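Local coordinates for protein listeriolysin O (Listeria monocytogenes, PDB 4CDB) that forms oligomeric pores in cholesterol-containing host membranes, lysing cells after a major conformational change that inserts it into the bilayer, at residues D378-I383 with V466-I471; N394-E399 with N438-A443; N58-V63 with V400-E405. One frame throughout, in Å; residues are numbered along the deposited sequence.

Contact 1. Residues D378-I383 with V466-I471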
loop_
_atom_site.group_PDB
_atom_site.type_symbol
_atom_site.label_atom_id
_atom_site.label_comp_id
_atom_site.label_asym_id
_atom_site.label_seq_id
_atom_site.Cartn_x
_atom_site.Cartn_y
_atom_site.Cartn_z
ATOM N N ASP A 378 2.773 -3.573 -31.307
ATOM C CA ASP A 378 2.905 -3.378 -32.749
ATOM C C ASP A 378 1.827 -4.157 -33.491
ATOM O O ASP A 378 1.178 -5.032 -32.916
ATOM C CB ASP A 378 4.285 -3.825 -33.235
ATOM C CG ASP A 378 5.400 -2.932 -32.731
ATOM O OD1 ASP A 378 5.109 -1.784 -32.334
ATOM O OD2 ASP A 378 6.568 -3.374 -32.739
ATOM N N GLY A 379 1.643 -3.841 -34.768
ATOM C CA GLY A 379 0.640 -4.505 -35.580
ATOM C C GLY A 379 0.994 -4.557 -37.054
ATOM O O GLY A 379 1.867 -3.823 -37.521
ATOM N N LYS A 380 0.313 -5.429 -37.788
ATOM C CA LYS A 380 0.564 -5.589 -39.214
ATOM C C LYS A 380 -0.714 -5.394 -40.019
ATOM O O LYS A 380 -1.806 -5.742 -39.565
ATOM C CB LYS A 380 1.149 -6.976 -39.503
ATOM C CG LYS A 380 2.496 -7.242 -38.841
ATOM C CD LYS A 380 2.968 -8.668 -39.094
ATOM C CE LYS A 380 3.068 -8.955 -40.582
ATOM N NZ LYS A 380 3.527 -10.343 -40.857
ATOM N N ILE A 381 -0.575 -4.821 -41.211
ATOM C CA ILE A 381 -1.669 -4.788 -42.171
ATOM C C ILE A 381 -1.316 -5.700 -43.339
ATOM O O ILE A 381 -0.353 -5.448 -44.066
ATOM C CB ILE A 381 -1.949 -3.369 -42.686
ATOM C CG1 ILE A 381 -2.269 -2.434 -41.521
ATOM C CG2 ILE A 381 -3.105 -3.378 -43.674
ATOM C CD1 ILE A 381 -2.656 -1.038 -41.956
ATOM N N ASN A 382 -2.093 -6.764 -43.505
ATOM C CA ASN A 382 -1.814 -7.760 -44.530
ATOM C C ASN A 382 -2.690 -7.562 -45.763
ATOM O O ASN A 382 -3.914 -7.674 -45.691
ATOM C CB ASN A 382 -1.993 -9.167 -43.954
ATOM C CG ASN A 382 -1.194 -9.376 -42.680
ATOM O OD1 ASN A 382 -0.003 -9.073 -42.623
ATOM N ND2 ASN A 382 -1.854 -9.883 -41.644
ATOM N N ILE A 383 -2.054 -7.257 -46.891
ATOM C CA ILE A 383 -2.772 -6.992 -48.133
ATOM C C ILE A 383 -2.770 -8.211 -49.045
ATOM O O ILE A 383 -1.722 -8.810 -49.292
ATOM C CB ILE A 383 -2.145 -5.817 -48.911
ATOM C CG1 ILE A 383 -2.054 -4.577 -48.026
ATOM C CG2 ILE A 383 -2.947 -5.522 -50.174
ATOM C CD1 ILE A 383 -3.389 -4.087 -47.534
ATOM N N VAL A 466 -4.492 -2.915 -34.699
ATOM C CA VAL A 466 -4.649 -4.281 -34.209
ATOM C C VAL A 466 -3.411 -5.113 -34.526
ATOM O O VAL A 466 -2.509 -4.649 -35.220
ATOM C CB VAL A 466 -5.889 -4.962 -34.814
ATOM C CG1 VAL A 466 -7.148 -4.237 -34.375
ATOM C CG2 VAL A 466 -5.788 -4.997 -36.334
ATOM N N LYS A 467 -3.371 -6.342 -34.020
ATOM C CA LYS A 467 -2.222 -7.214 -34.243
ATOM C C LYS A 467 -2.092 -7.589 -35.719
ATOM O O LYS A 467 -1.024 -7.443 -36.315
ATOM C CB LYS A 467 -2.320 -8.472 -33.376
ATOM C CG LYS A 467 -1.009 -9.225 -33.248
ATOM C CD LYS A 467 0.094 -8.291 -32.770
ATOM C CE LYS A 467 1.437 -8.996 -32.672
ATOM N NZ LYS A 467 2.542 -8.025 -32.419
ATOM N N ASN A 468 -3.186 -8.067 -36.300
ATOM C CA ASN A 468 -3.219 -8.395 -37.719
ATOM C C ASN A 468 -4.518 -7.955 -38.383
ATOM O O ASN A 468 -5.570 -8.558 -38.165
ATOM C CB ASN A 468 -3.000 -9.894 -37.939
ATOM C CG ASN A 468 -1.556 -10.307 -37.742
ATOM O OD1 ASN A 468 -0.745 -10.230 -38.666
ATOM N ND2 ASN A 468 -1.225 -10.753 -36.536
ATOM N N ARG A 469 -4.440 -6.895 -39.182
ATOM C CA ARG A 469 -5.572 -6.473 -39.998
ATOM C C ARG A 469 -5.391 -6.989 -41.420
ATOM O O ARG A 469 -4.477 -6.567 -42.131
ATOM C CB ARG A 469 -5.712 -4.948 -40.000
ATOM C CG ARG A 469 -6.853 -4.444 -40.873
ATOM C CD ARG A 469 -7.042 -2.939 -40.752
ATOM N NE ARG A 469 -7.315 -2.532 -39.377
ATOM C CZ ARG A 469 -8.516 -2.565 -38.809
ATOM N NH1 ARG A 469 -9.565 -2.991 -39.496
ATOM N NH2 ARG A 469 -8.665 -2.173 -37.552
ATOM N N ASN A 470 -6.259 -7.909 -41.829
ATOM C CA ASN A 470 -6.147 -8.529 -43.144
ATOM C C ASN A 470 -7.070 -7.890 -44.173
ATOM O O ASN A 470 -8.288 -8.075 -44.132
ATOM C CB ASN A 470 -6.411 -10.032 -43.057
ATOM C CG ASN A 470 -5.542 -10.714 -42.022
ATOM O OD1 ASN A 470 -4.364 -10.980 -42.261
ATOM N ND2 ASN A 470 -6.120 -11.002 -40.862
ATOM N N ILE A 471 -6.478 -7.135 -45.093
ATOM C CA ILE A 471 -7.230 -6.502 -46.167
ATOM C C ILE A 471 -7.122 -7.349 -47.428
ATOM O O ILE A 471 -6.030 -7.538 -47.967
ATOM C CB ILE A 471 -6.698 -5.088 -46.470
ATOM C CG1 ILE A 471 -6.652 -4.252 -45.191
ATOM C CG2 ILE A 471 -7.549 -4.408 -47.534
ATOM C CD1 ILE A 471 -8.019 -3.917 -44.635
HETATM O O HOH W 1 -3.275 -3.263 -37.766
HETATM O O HOH W 2 1.303 -11.663 -39.524
#
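N382 leans from strand 379-383 over its parallel neighbour and binds two asparagines there, N468 and N470, an example of side-chain amides reinforcing a backbone pairing. With CG anti to its carbonyl carbon (chi1 -53°), the side chain runs beside that of N470. Its CB lies 3.4 Å from N470 OD1, and CG comes next to the same oxygen. At the tip, N382 OD1 is hydrogen-bonded to S429 OG on strand 426-432, whereas ND2 gives one hydrogen to each asparagine: N382 ND2 to N470 OD1 spans 2.8 Å, N382 ND2 to N468 OD1 a longer 3.2 Å. Both acceptors lie near the amide plane of N382, but ND2 sits on an in-plane lone pair of N468 OD1 and above the carbonyl plane of N470. N468 OD1 also accepts from water 2, at 2.6 Å, which takes a hydrogen from K380 NZ.

Beneath this polar row, K380 and N382 bond through backbone N and O to the residues flanking their partners, as from N382 N to R469 O (2.8 Å). G379, with no CB to collide with V466 O, brings its CA to 3.2 Å from that oxygen in a CA-H...O contact. On the other face I383 CD1 meets I471 CB at 3.6 Å, and R469 sits among the isoleucines, its guanidinium bonded to N484 OD1 and P464 O. Such a pair forms one layer of a beta sandwich, here the C-terminal domain of a cholesterol-dependent cytolysin, its isoleucines facing the other sheet (I383 on F393 and I395), K380 and the asparagines turned away.

Contact 2. Residues N394-E399 with N438-A443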
loop_
_atom_site.group_PDB
_atom_site.type_symbol
_atom_site.label_atom_id
_atom_site.label_comp_id
_atom_site.label_asym_id
_atom_site.label_seq_id
_atom_site.Cartn_x
_atom_site.Cartn_y
_atom_site.Cartn_z
ATOM N N ASN A 394 -4.267 2.998 -51.255
ATOM C CA ASN A 394 -3.808 4.176 -50.540
ATOM C C ASN A 394 -3.977 3.969 -49.041
ATOM O O ASN A 394 -5.084 4.067 -48.509
ATOM C CB ASN A 394 -4.548 5.430 -51.001
ATOM C CG ASN A 394 -3.891 6.699 -50.505
ATOM O OD1 ASN A 394 -4.090 7.108 -49.361
ATOM N ND2 ASN A 394 -3.093 7.326 -51.362
ATOM N N ILE A 395 -2.876 3.662 -48.365
ATOM C CA ILE A 395 -2.928 3.384 -46.940
ATOM C C ILE A 395 -2.051 4.363 -46.168
ATOM O O ILE A 395 -0.867 4.514 -46.464
ATOM C CB ILE A 395 -2.507 1.934 -46.641
ATOM C CG1 ILE A 395 -3.378 0.964 -47.443
ATOM C CG2 ILE A 395 -2.601 1.645 -45.153
ATOM C CD1 ILE A 395 -3.070 -0.489 -47.202
ATOM N N SER A 396 -2.649 5.035 -45.188
ATOM C CA SER A 396 -1.947 6.038 -44.395
ATOM C C SER A 396 -2.262 5.885 -42.912
ATOM O O SER A 396 -3.227 5.215 -42.538
ATOM C CB SER A 396 -2.321 7.448 -44.862
ATOM O OG SER A 396 -3.715 7.675 -44.728
ATOM N N TRP A 397 -1.436 6.508 -42.074
ATOM C CA TRP A 397 -1.627 6.484 -40.627
ATOM C C TRP A 397 -0.791 7.566 -39.944
ATOM O O TRP A 397 0.073 8.182 -40.570
ATOM C CB TRP A 397 -1.269 5.108 -40.055
ATOM C CG TRP A 397 0.172 4.742 -40.232
ATOM C CD1 TRP A 397 1.190 4.969 -39.350
ATOM C CD2 TRP A 397 0.759 4.087 -41.362
ATOM N NE1 TRP A 397 2.374 4.494 -39.862
ATOM C CE2 TRP A 397 2.136 3.950 -41.096
ATOM C CE3 TRP A 397 0.253 3.605 -42.573
ATOM C CZ2 TRP A 397 3.013 3.347 -41.998
ATOM C CZ3 TRP A 397 1.127 3.008 -43.467
ATOM C CH2 TRP A 397 2.490 2.885 -43.175
ATOM N N ASP A 398 -1.060 7.793 -38.662
ATOM C CA ASP A 398 -0.299 8.755 -37.872
ATOM C C ASP A 398 0.551 8.039 -36.830
ATOM O O ASP A 398 0.121 7.042 -36.251
ATOM C CB ASP A 398 -1.236 9.742 -37.172
ATOM C CG ASP A 398 -1.874 10.726 -38.132
ATOM O OD1 ASP A 398 -1.178 11.191 -39.058
ATOM O OD2 ASP A 398 -3.073 11.032 -37.960
ATOM N N GLU A 399 1.758 8.548 -36.602
ATOM C CA GLU A 399 2.618 8.042 -35.537
ATOM C C GLU A 399 2.873 9.140 -34.508
ATOM O O GLU A 399 3.379 10.212 -34.842
ATOM C CB GLU A 399 3.935 7.509 -36.104
ATOM C CG GLU A 399 3.769 6.287 -36.996
ATOM C CD GLU A 399 5.092 5.737 -37.490
ATOM O OE1 GLU A 399 6.145 6.187 -36.993
ATOM O OE2 GLU A 399 5.078 4.857 -38.376
ATOM N N ASN A 438 -5.180 5.909 -36.075
ATOM C CA ASN A 438 -5.947 6.451 -37.193
ATOM C C ASN A 438 -5.521 5.865 -38.534
ATOM O O ASN A 438 -5.081 6.584 -39.432
ATOM C CB ASN A 438 -5.867 7.979 -37.217
ATOM C CG ASN A 438 -6.603 8.615 -36.057
ATOM O OD1 ASN A 438 -7.667 8.146 -35.654
ATOM N ND2 ASN A 438 -6.038 9.685 -35.510
ATOM N N ILE A 439 -5.652 4.548 -38.654
ATOM C CA ILE A 439 -5.280 3.849 -39.874
ATOM C C ILE A 439 -6.346 4.034 -40.950
ATOM O O ILE A 439 -7.532 3.794 -40.714
ATOM C CB ILE A 439 -5.041 2.343 -39.618
ATOM C CG1 ILE A 439 -3.665 2.119 -38.989
ATOM C CG2 ILE A 439 -5.141 1.553 -40.908
ATOM C CD1 ILE A 439 -3.613 2.360 -37.498
ATOM N N ASN A 440 -5.916 4.479 -42.128
ATOM C CA ASN A 440 -6.813 4.643 -43.264
ATOM C C ASN A 440 -6.494 3.640 -44.368
ATOM O O ASN A 440 -5.356 3.546 -44.823
ATOM C CB ASN A 440 -6.723 6.068 -43.811
ATOM C CG ASN A 440 -7.037 7.116 -42.763
ATOM O OD1 ASN A 440 -8.012 6.996 -42.022
ATOM N ND2 ASN A 440 -6.204 8.147 -42.689
ATOM N N VAL A 441 -7.502 2.887 -44.793
ATOM C CA VAL A 441 -7.314 1.893 -45.841
ATOM C C VAL A 441 -8.221 2.183 -47.030
ATOM O O VAL A 441 -9.446 2.151 -46.906
ATOM C CB VAL A 441 -7.594 0.474 -45.319
ATOM C CG1 VAL A 441 -7.511 -0.539 -46.455
ATOM C CG2 VAL A 441 -6.617 0.123 -44.211
ATOM N N TYR A 442 -7.606 2.472 -48.175
ATOM C CA TYR A 442 -8.335 2.765 -49.404
ATOM C C TYR A 442 -7.856 1.875 -50.549
ATOM O O TYR A 442 -6.661 1.607 -50.677
ATOM C CB TYR A 442 -8.164 4.240 -49.783
ATOM C CG TYR A 442 -8.862 4.642 -51.062
ATOM C CD1 TYR A 442 -10.193 5.038 -51.054
ATOM C CD2 TYR A 442 -8.188 4.636 -52.278
ATOM C CE1 TYR A 442 -10.834 5.411 -52.220
ATOM C CE2 TYR A 442 -8.823 5.007 -53.449
ATOM C CZ TYR A 442 -10.146 5.393 -53.413
ATOM O OH TYR A 442 -10.787 5.764 -54.573
ATOM N N ALA A 443 -8.788 1.423 -51.386
ATOM C CA ALA A 443 -8.431 0.622 -52.551
ATOM C C ALA A 443 -9.411 0.860 -53.689
ATOM O O ALA A 443 -10.622 0.924 -53.470
ATOM C CB ALA A 443 -8.386 -0.856 -52.189
HETATM O O HOH W 3 -4.311 8.948 -40.326
#
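S396 and N440 meet because their first torsions suit each other: OG of S396 stands between its backbone N and carbonyl carbon (chi1 60°), while CG of N440 is anti to its own carbonyl carbon (chi1 -57°). N440 ND2 then donates to S396 OG over 3.3 Å, with the hydroxyl oxygen almost in the plane of the amide. The other end of that amide is occupied as well, since N440 OD1 accepts from N462 N. Further along the same face, N394 CB packs 3.9 Å from Y442 CD2. The phenol continues past its partner to bond T456 OG1.

These side chains ride on an antiparallel framework that is regular from N394 to S396. S396 and N440 form a hydrogen-bonded pair, with N440 N to S396 O at 2.8 Å and S396 N to N440 O at 3.1 Å. N394 and Y442 form the next such pair, though its return bond from Y442 N is weak. Between them the non-hydrogen-bonded pair I395 and V441 brings I395 CA to 3.2 Å from N440 O, a CA-H...O contact. In the other direction the pairing loses its regularity towards N438, whose backbone is left-handed. Past the regular pairing, W397 CB touches I439 CG1 at 4.0 Å. The indole swings away from I439, and its NE1 donates nearly straight to E399 OE2 (3.1 Å), in the ring plane and on the anti lone pair of the carboxylate.

Strand 391-402 runs between 408-414 and 436-449, and 452-463 lies beyond the latter as an outermost strand of the four. From the facing sheet of the sandwich, strand 426-432 covers I395, W397 and I439 through I430 and L432.

Contact 3. Residues N58-V63 with V400-E405. With NA (sodium ion), chain I.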
loop_
_atom_site.group_PDB
_atom_site.type_symbol
_atom_site.label_atom_id
_atom_site.label_comp_id
_atom_site.label_asym_id
_atom_site.label_seq_id
_atom_site.Cartn_x
_atom_site.Cartn_y
_atom_site.Cartn_z
ATOM N N ASN A 58 8.428 -5.451 -29.462
ATOM C CA ASN A 58 7.207 -5.386 -30.253
ATOM C C ASN A 58 6.201 -4.396 -29.677
ATOM O O ASN A 58 5.014 -4.447 -30.005
ATOM C CB ASN A 58 6.567 -6.772 -30.367
ATOM C CG ASN A 58 6.291 -7.405 -29.009
ATOM O OD1 ASN A 58 6.517 -6.796 -27.962
ATOM N ND2 ASN A 58 5.791 -8.634 -29.026
ATOM N N GLU A 59 6.679 -3.502 -28.816
ATOM C CA GLU A 59 5.802 -2.555 -28.133
ATOM C C GLU A 59 6.323 -1.120 -28.161
ATOM O O GLU A 59 7.505 -0.876 -28.417
ATOM C CB GLU A 59 5.581 -2.984 -26.680
ATOM C CG GLU A 59 4.742 -4.238 -26.510
ATOM C CD GLU A 59 4.505 -4.581 -25.050
ATOM O OE1 GLU A 59 5.348 -4.216 -24.203
ATOM O OE2 GLU A 59 3.471 -5.215 -24.750
ATOM N N TYR A 60 5.422 -0.177 -27.897
ATOM C CA TYR A 60 5.790 1.219 -27.694
ATOM C C TYR A 60 5.343 1.627 -26.298
ATOM O O TYR A 60 4.172 1.462 -25.943
ATOM C CB TYR A 60 5.127 2.116 -28.737
ATOM C CG TYR A 60 5.649 3.536 -28.731
ATOM C CD1 TYR A 60 6.796 3.874 -29.436
ATOM C CD2 TYR A 60 4.996 4.538 -28.021
ATOM C CE1 TYR A 60 7.281 5.167 -29.435
ATOM C CE2 TYR A 60 5.473 5.836 -28.016
ATOM C CZ TYR A 60 6.616 6.144 -28.725
ATOM O OH TYR A 60 7.097 7.435 -28.724
ATOM N N ILE A 61 6.273 2.156 -25.507
ATOM C CA ILE A 61 5.998 2.461 -24.107
ATOM C C ILE A 61 5.875 3.961 -23.849
ATOM O O ILE A 61 6.774 4.738 -24.183
ATOM C CB ILE A 61 7.089 1.887 -23.175
ATOM C CG1 ILE A 61 7.293 0.394 -23.441
ATOM C CG2 ILE A 61 6.723 2.129 -21.716
ATOM C CD1 ILE A 61 6.077 -0.455 -23.137
ATOM N N VAL A 62 4.756 4.360 -23.249
ATOM C CA VAL A 62 4.559 5.743 -22.837
ATOM C C VAL A 62 4.623 5.846 -21.310
ATOM O O VAL A 62 3.871 5.174 -20.604
ATOM C CB VAL A 62 3.208 6.299 -23.344
ATOM C CG1 VAL A 62 3.021 7.726 -22.868
ATOM C CG2 VAL A 62 3.130 6.230 -24.869
ATOM N N VAL A 63 5.530 6.675 -20.801
ATOM C CA VAL A 63 5.697 6.820 -19.358
ATOM C C VAL A 63 5.299 8.216 -18.885
ATOM O O VAL A 63 5.880 9.214 -19.316
ATOM C CB VAL A 63 7.153 6.536 -18.922
ATOM C CG1 VAL A 63 7.308 6.739 -17.419
ATOM C CG2 VAL A 63 7.565 5.126 -19.324
ATOM N N VAL A 400 2.514 8.871 -33.257
ATOM C CA VAL A 400 2.596 9.883 -32.211
ATOM C C VAL A 400 3.828 9.713 -31.327
ATOM O O VAL A 400 4.005 8.676 -30.686
ATOM C CB VAL A 400 1.330 9.879 -31.334
ATOM C CG1 VAL A 400 1.506 10.803 -30.139
ATOM C CG2 VAL A 400 0.121 10.290 -32.157
ATOM N N ASN A 401 4.675 10.737 -31.303
ATOM C CA ASN A 401 5.842 10.759 -30.429
ATOM C C ASN A 401 5.822 11.965 -29.495
ATOM O O ASN A 401 4.849 12.719 -29.470
ATOM C CB ASN A 401 7.135 10.735 -31.247
ATOM C CG ASN A 401 7.315 9.440 -32.011
ATOM O OD1 ASN A 401 7.891 8.479 -31.498
ATOM N ND2 ASN A 401 6.817 9.404 -33.240
ATOM N N TYR A 402 6.894 12.144 -28.730
ATOM C CA TYR A 402 6.934 13.206 -27.729
ATOM C C TYR A 402 8.246 13.982 -27.764
ATOM O O TYR A 402 9.325 13.392 -27.782
ATOM C CB TYR A 402 6.696 12.628 -26.330
ATOM C CG TYR A 402 5.432 11.805 -26.227
ATOM C CD1 TYR A 402 4.210 12.402 -25.942
ATOM C CD2 TYR A 402 5.457 10.430 -26.425
ATOM C CE1 TYR A 402 3.049 11.651 -25.854
ATOM C CE2 TYR A 402 4.303 9.672 -26.339
ATOM C CZ TYR A 402 3.101 10.288 -26.054
ATOM O OH TYR A 402 1.951 9.534 -25.968
ATOM N N ASP A 403 8.144 15.309 -27.775
ATOM C CA ASP A 403 9.320 16.167 -27.693
ATOM C C ASP A 403 9.954 16.069 -26.298
ATOM O O ASP A 403 9.333 15.535 -25.376
ATOM C CB ASP A 403 8.964 17.617 -28.070
ATOM C CG ASP A 403 7.933 18.241 -27.141
ATOM O OD1 ASP A 403 7.594 17.635 -26.104
ATOM O OD2 ASP A 403 7.466 19.359 -27.446
ATOM N N PRO A 404 11.197 16.563 -26.138
ATOM C CA PRO A 404 11.865 16.499 -24.830
ATOM C C PRO A 404 11.071 17.070 -23.654
ATOM O O PRO A 404 11.370 16.720 -22.515
ATOM C CB PRO A 404 13.127 17.333 -25.054
ATOM C CG PRO A 404 13.456 17.100 -26.491
ATOM C CD PRO A 404 12.130 16.985 -27.202
ATOM N N GLU A 405 10.088 17.926 -23.915
ATOM C CA GLU A 405 9.303 18.521 -22.835
ATOM C C GLU A 405 7.954 17.832 -22.625
ATOM O O GLU A 405 7.107 18.326 -21.882
ATOM C CB GLU A 405 9.113 20.024 -23.054
ATOM C CG GLU A 405 8.658 20.398 -24.453
ATOM C CD GLU A 405 9.698 21.207 -25.207
ATOM O OE1 GLU A 405 10.482 21.930 -24.556
ATOM O OE2 GLU A 405 9.725 21.126 -26.451
HETATM NA NA NA I . -0.563 9.969 -26.267
HETATM O O HOH W 4 8.777 9.970 -27.965
#
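Y60 and Y402 share one water: Y60 OH is hydrogen-bonded to water 4 at 3.1 Å, and the same water accepts from Y402 N at 3.0 Å. The axes of the two strands come no nearer than 9.7 Å, and no backbone pairing forms between them; the water spans the gap. N401 brings its amide oxygen to the same phenol, N401 OD1 lying 3.1 Å from Y60 OH with the amide plane almost perpendicular to the ring.

The metal contact belongs to the other tyrosine. Y402 OH binds a sodium ion at 2.6 Å, and E408, a little further along the chain, completes the protein's share of the site.

Van der Waals contacts make up the rest. V62 crosses Y402 at about a right angle and sets both methyls against the end of the ring, with CG1 and CG2 each 3.7 Å from Y402 OH. Two of the contacts are apolar. In one, V62 CG2 touches Y402 CE2 at 3.9 Å. In the other, Y60 CE2 lies 4.3 Å from Y402 CE2, which approaches the edge of the Y60 ring near its plane. The example illustrates how two strands that share no backbone bond can be joined by two tyrosines, a valine and a shared water.

Strand 59-74 is itself paired with 52-56 and with 362-385, while 391-402 ends here beside 408-414. N435 touches both Y60 and N401, and R51 lies against Y402. The contact thus sits where 59-74, paired with the strand 362-385 that continues into the C-terminal sandwich, meets the end of strand 391-402 from the other sheet.

Contacts 1 and 2 lie in the two facing sheets of one sandwich, their centres 12 Å apart and contact 2 nested within the chain loop that contact 1 closes. Their apolar side chains pack together: I383 CD1 meets I395 CD1 at 3.6 Å, I381 CD1 meets I439 CG2 at 3.7 Å, and I471 CD1 meets V441 CG1 at 3.9 Å. The centre of contact 3 is about 21 Å from the centres of contacts 1 and 2. It takes up strand 391-402 where contact 2 leaves it, and touches contact 1 through a probable hydrogen bond from D378 N to N58 O (2.7 Å). The bound tris(hydroxyethyl)aminomethane is about 8 Å from the I471 side chain, whereas the sodium ion held by Y402 and E408 lies at contact 3.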